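Local coordinates for protein probable ss-1,3-N-acetylglucosaminyltransferase (Staphylococcus aureus subsp. aureus N315, PDB 6H21) that is a probable glycosyltransferase of the GT-A clan, family 2, whose model holds manganese and uridine-diphosphate-N-acetylglucosamine, at residues Q269-Y274 / R313-Y318. Numbering follows the deposited sequence.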
ATOM      1  N   GLN C 269       1.976  20.129 -19.313  1.00 34.16           N
ATOM      2  CA  GLN C 269       2.570  18.966 -19.972  1.00 34.27           C
ATOM      3  C   GLN C 269       4.081  18.942 -19.729  1.00 33.35           C
ATOM      4  O   GLN C 269       4.624  17.907 -19.406  1.00 32.63           O
ATOM      5  CB  GLN C 269       2.299  18.971 -21.472  1.00 36.00           C
ATOM      6  CG  GLN C 269       2.844  17.735 -22.170  1.00 36.71           C
ATOM      7  CD  GLN C 269       2.807  17.878 -23.669  1.00 38.89           C
ATOM      8  OE1 GLN C 269       3.236  18.890 -24.230  1.00 40.69           O
ATOM      9  NE2 GLN C 269       2.282  16.859 -24.328  1.00 40.06           N
ATOM     10  N   LEU C 270       4.749  20.085 -19.924  1.00 33.14           N
ATOM     11  CA  LEU C 270       6.201  20.147 -19.723  1.00 32.59           C
ATOM     12  C   LEU C 270       6.559  19.846 -18.257  1.00 31.51           C
ATOM     13  O   LEU C 270       7.529  19.160 -17.984  1.00 30.99           O
ATOM     14  CB  LEU C 270       6.695  21.530 -20.149  1.00 32.98           C
ATOM     15  CG  LEU C 270       6.716  21.766 -21.655  1.00 33.96           C
ATOM     16  CD1 LEU C 270       6.904  23.240 -21.955  1.00 34.59           C
ATOM     17  CD2 LEU C 270       7.804  20.936 -22.324  1.00 33.87           C
ATOM     18  N   ALA C 271       5.783  20.409 -17.334  1.00 31.25           N
ATOM     19  CA  ALA C 271       5.952  20.225 -15.908  1.00 30.58           C
ATOM     20  C   ALA C 271       5.786  18.741 -15.529  1.00 30.15           C
ATOM     21  O   ALA C 271       6.556  18.222 -14.725  1.00 29.39           O
ATOM     22  CB  ALA C 271       4.973  21.107 -15.181  1.00 30.76           C
ATOM     23  N   GLY C 272       4.788  18.065 -16.123  1.00 30.51           N
ATOM     24  CA  GLY C 272       4.557  16.630 -15.918  1.00 30.36           C
ATOM     25  C   GLY C 272       5.694  15.770 -16.456  1.00 30.55           C
ATOM     26  O   GLY C 272       6.103  14.764 -15.845  1.00 30.03           O
ATOM     27  N   LYS C 273       6.199  16.127 -17.638  1.00 31.49           N
ATOM     28  CA  LYS C 273       7.329  15.414 -18.207  1.00 31.95           C
ATOM     29  C   LYS C 273       8.572  15.601 -17.333  1.00 30.97           C
ATOM     30  O   LYS C 273       9.372  14.661 -17.175  1.00 30.50           O
ATOM     31  CB  LYS C 273       7.562  15.861 -19.648  1.00 33.69           C
ATOM     32  CG  LYS C 273       6.427  15.480 -20.595  1.00 35.42           C
ATOM     33  CD  LYS C 273       6.223  13.986 -20.736  1.00 36.77           C
ATOM     34  CE  LYS C 273       4.864  13.664 -21.329  1.00 38.80           C
ATOM     35  NZ  LYS C 273       4.748  12.221 -21.655  1.00 40.92           N
ATOM     36  N   TYR C 274       8.735  16.791 -16.746  1.00 30.44           N
ATOM     37  CA  TYR C 274       9.893  17.028 -15.876  1.00 29.89           C
ATOM     38  C   TYR C 274       9.733  16.194 -14.593  1.00 29.23           C
ATOM     39  O   TYR C 274      10.705  15.606 -14.103  1.00 28.88           O
ATOM     40  CB  TYR C 274      10.144  18.509 -15.550  1.00 30.08           C
ATOM     41  CG  TYR C 274      11.392  18.630 -14.720  1.00 29.95           C
ATOM     42  CD1 TYR C 274      12.641  18.570 -15.312  1.00 30.28           C
ATOM     43  CD2 TYR C 274      11.329  18.608 -13.341  1.00 29.64           C
ATOM     44  CE1 TYR C 274      13.804  18.564 -14.554  1.00 30.35           C
ATOM     45  CE2 TYR C 274      12.482  18.558 -12.571  1.00 29.90           C
ATOM     46  CZ  TYR C 274      13.727  18.543 -13.174  1.00 30.15           C
ATOM     47  OH  TYR C 274      14.864  18.497 -12.408  1.00 30.36           O
ATOM     48  N   ARG C 313      -1.577  20.512  -9.869  1.00 31.10           N
ATOM     49  CA  ARG C 313      -2.001  19.136  -9.941  1.00 30.80           C
ATOM     50  C   ARG C 313      -2.392  18.796 -11.385  1.00 31.58           C
ATOM     51  O   ARG C 313      -2.325  17.652 -11.768  1.00 31.61           O
ATOM     52  CB  ARG C 313      -3.153  18.904  -8.962  1.00 30.56           C
ATOM     53  CG  ARG C 313      -2.680  18.576  -7.554  1.00 29.76           C
ATOM     54  CD  ARG C 313      -3.811  18.194  -6.617  1.00 29.34           C
ATOM     55  NE  ARG C 313      -3.282  17.728  -5.343  1.00 28.60           N
ATOM     56  CZ  ARG C 313      -2.946  16.469  -5.079  1.00 28.08           C
ATOM     57  NH1 ARG C 313      -2.944  15.562  -6.043  1.00 28.07           N
ATOM     58  NH2 ARG C 313      -2.576  16.129  -3.859  1.00 27.58           N
ATOM     59  N   ASP C 314      -2.740  19.813 -12.179  1.00 33.12           N
ATOM     60  CA  ASP C 314      -3.110  19.641 -13.593  1.00 34.50           C
ATOM     61  C   ASP C 314      -1.957  19.013 -14.399  1.00 33.87           C
ATOM     62  O   ASP C 314      -2.200  18.445 -15.474  1.00 34.07           O
ATOM     63  CB  ASP C 314      -3.559  20.975 -14.196  1.00 36.62           C
ATOM     64  CG  ASP C 314      -4.988  21.377 -13.847  1.00 38.62           C
ATOM     65  OD1 ASP C 314      -5.801  20.504 -13.464  1.00 43.17           O
ATOM     66  OD2 ASP C 314      -5.288  22.540 -13.954  1.00 41.40           O
ATOM     67  N   SER C 315      -0.715  19.102 -13.888  1.00 32.72           N
ATOM     68  CA  SER C 315       0.458  18.502 -14.552  1.00 32.41           C
ATOM     69  C   SER C 315       0.535  16.990 -14.318  1.00 31.61           C
ATOM     70  O   SER C 315       1.245  16.331 -15.044  1.00 31.34           O
ATOM     71  CB  SER C 315       1.747  19.164 -14.118  1.00 31.89           C
ATOM     72  OG  SER C 315       2.020  18.911 -12.752  1.00 31.44           O
ATOM     73  N   ASP C 316      -0.124  16.484 -13.265  1.00 31.33           N
ATOM     74  CA  ASP C 316       0.027  15.117 -12.807  1.00 31.20           C
ATOM     75  C   ASP C 316      -0.460  14.108 -13.854  1.00 31.97           C
ATOM     76  O   ASP C 316       0.102  13.059 -13.950  1.00 32.05           O
ATOM     77  CB  ASP C 316      -0.691  14.874 -11.468  1.00 30.86           C
ATOM     78  CG  ASP C 316      -0.025  15.601 -10.304  1.00 30.30           C
ATOM     79  OD1 ASP C 316       1.056  16.196 -10.552  1.00 29.96           O
ATOM     80  OD2 ASP C 316      -0.573  15.524  -9.148  1.00 29.68           O
ATOM     81  N   LYS C 317      -1.497  14.430 -14.626  1.00 33.09           N
ATOM     82  CA  LYS C 317      -1.997  13.521 -15.649  1.00 34.22           C
ATOM     83  C   LYS C 317      -0.944  13.289 -16.736  1.00 34.77           C
ATOM     84  O   LYS C 317      -1.077  12.357 -17.494  1.00 35.52           O
ATOM     85  CB  LYS C 317      -3.285  14.050 -16.285  1.00 35.69           C
ATOM     86  CG  LYS C 317      -3.194  15.365 -17.050  1.00 37.15           C
ATOM     87  CD  LYS C 317      -4.555  15.772 -17.595  1.00 38.96           C
ATOM     88  CE  LYS C 317      -4.596  17.144 -18.219  1.00 40.77           C
ATOM     89  NZ  LYS C 317      -4.599  18.202 -17.179  1.00 41.75           N
ATOM     90  N   TYR C 318       0.093  14.137 -16.813  1.00 34.14           N
ATOM     91  CA  TYR C 318       1.117  13.979 -17.823  1.00 34.35           C
ATOM     92  C   TYR C 318       2.288  13.136 -17.307  1.00 33.53           C
ATOM     93  O   TYR C 318       3.205  12.890 -18.040  1.00 33.83           O
ATOM     94  CB  TYR C 318       1.572  15.352 -18.320  1.00 34.98           C
ATOM     95  CG  TYR C 318       0.495  16.073 -19.083  1.00 36.09           C
ATOM     96  CD1 TYR C 318       0.104  15.637 -20.341  1.00 37.36           C
ATOM     97  CD2 TYR C 318      -0.162  17.160 -18.533  1.00 36.33           C
ATOM     98  CE1 TYR C 318      -0.896  16.284 -21.053  1.00 38.41           C
ATOM     99  CE2 TYR C 318      -1.167  17.814 -19.227  1.00 37.23           C
ATOM    100  CZ  TYR C 318      -1.537  17.373 -20.488  1.00 38.55           C
ATOM    101  OH  TYR C 318      -2.516  18.029 -21.177  1.00 39.64           O
TER
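The ring of Y318 lies face-on against the backbone of Q269, a worked example of how an aromatic side chain can pack a short 3-10 turn against a helix. The CA of Q269 sits 3.8 Å from the ring centroid, 22° off the normal, a CH-pi contact displaced toward the rim near CD2. The Q269 side chain then crosses the tyrosine at about a right angle: CG, placed anti to its backbone N (chi1 -177°), comes 3.9 Å from CD1 of Y318. Over the opposite face of the ring lies CG of K317. The phenol OH hydrogen-bonds OE2 of E265, one turn earlier on the same helix as Q269; the same oxygen takes a salt bridge from NZ of K317, so one carboxylate serves both the phenol and the lysine.

The nearest pair of alpha carbons is CA of G272 and CA of S315, 4.7 Å apart. Without a side chain there, CA of G272 reaches O of S315 at 3.4 Å in a CA-H...O contact bent to 122° at the hydrogen, and CB of Y318 packs beside it. Methyl CB of A271 meets CB of S315, whose OG turns to the carbonyl of P312.

Within the TarS linker domain, this contact sets the connection between helices 294-308 and 324-332 against helix 264-281, while Y256 of helix 242-256 touches both A271 and S315.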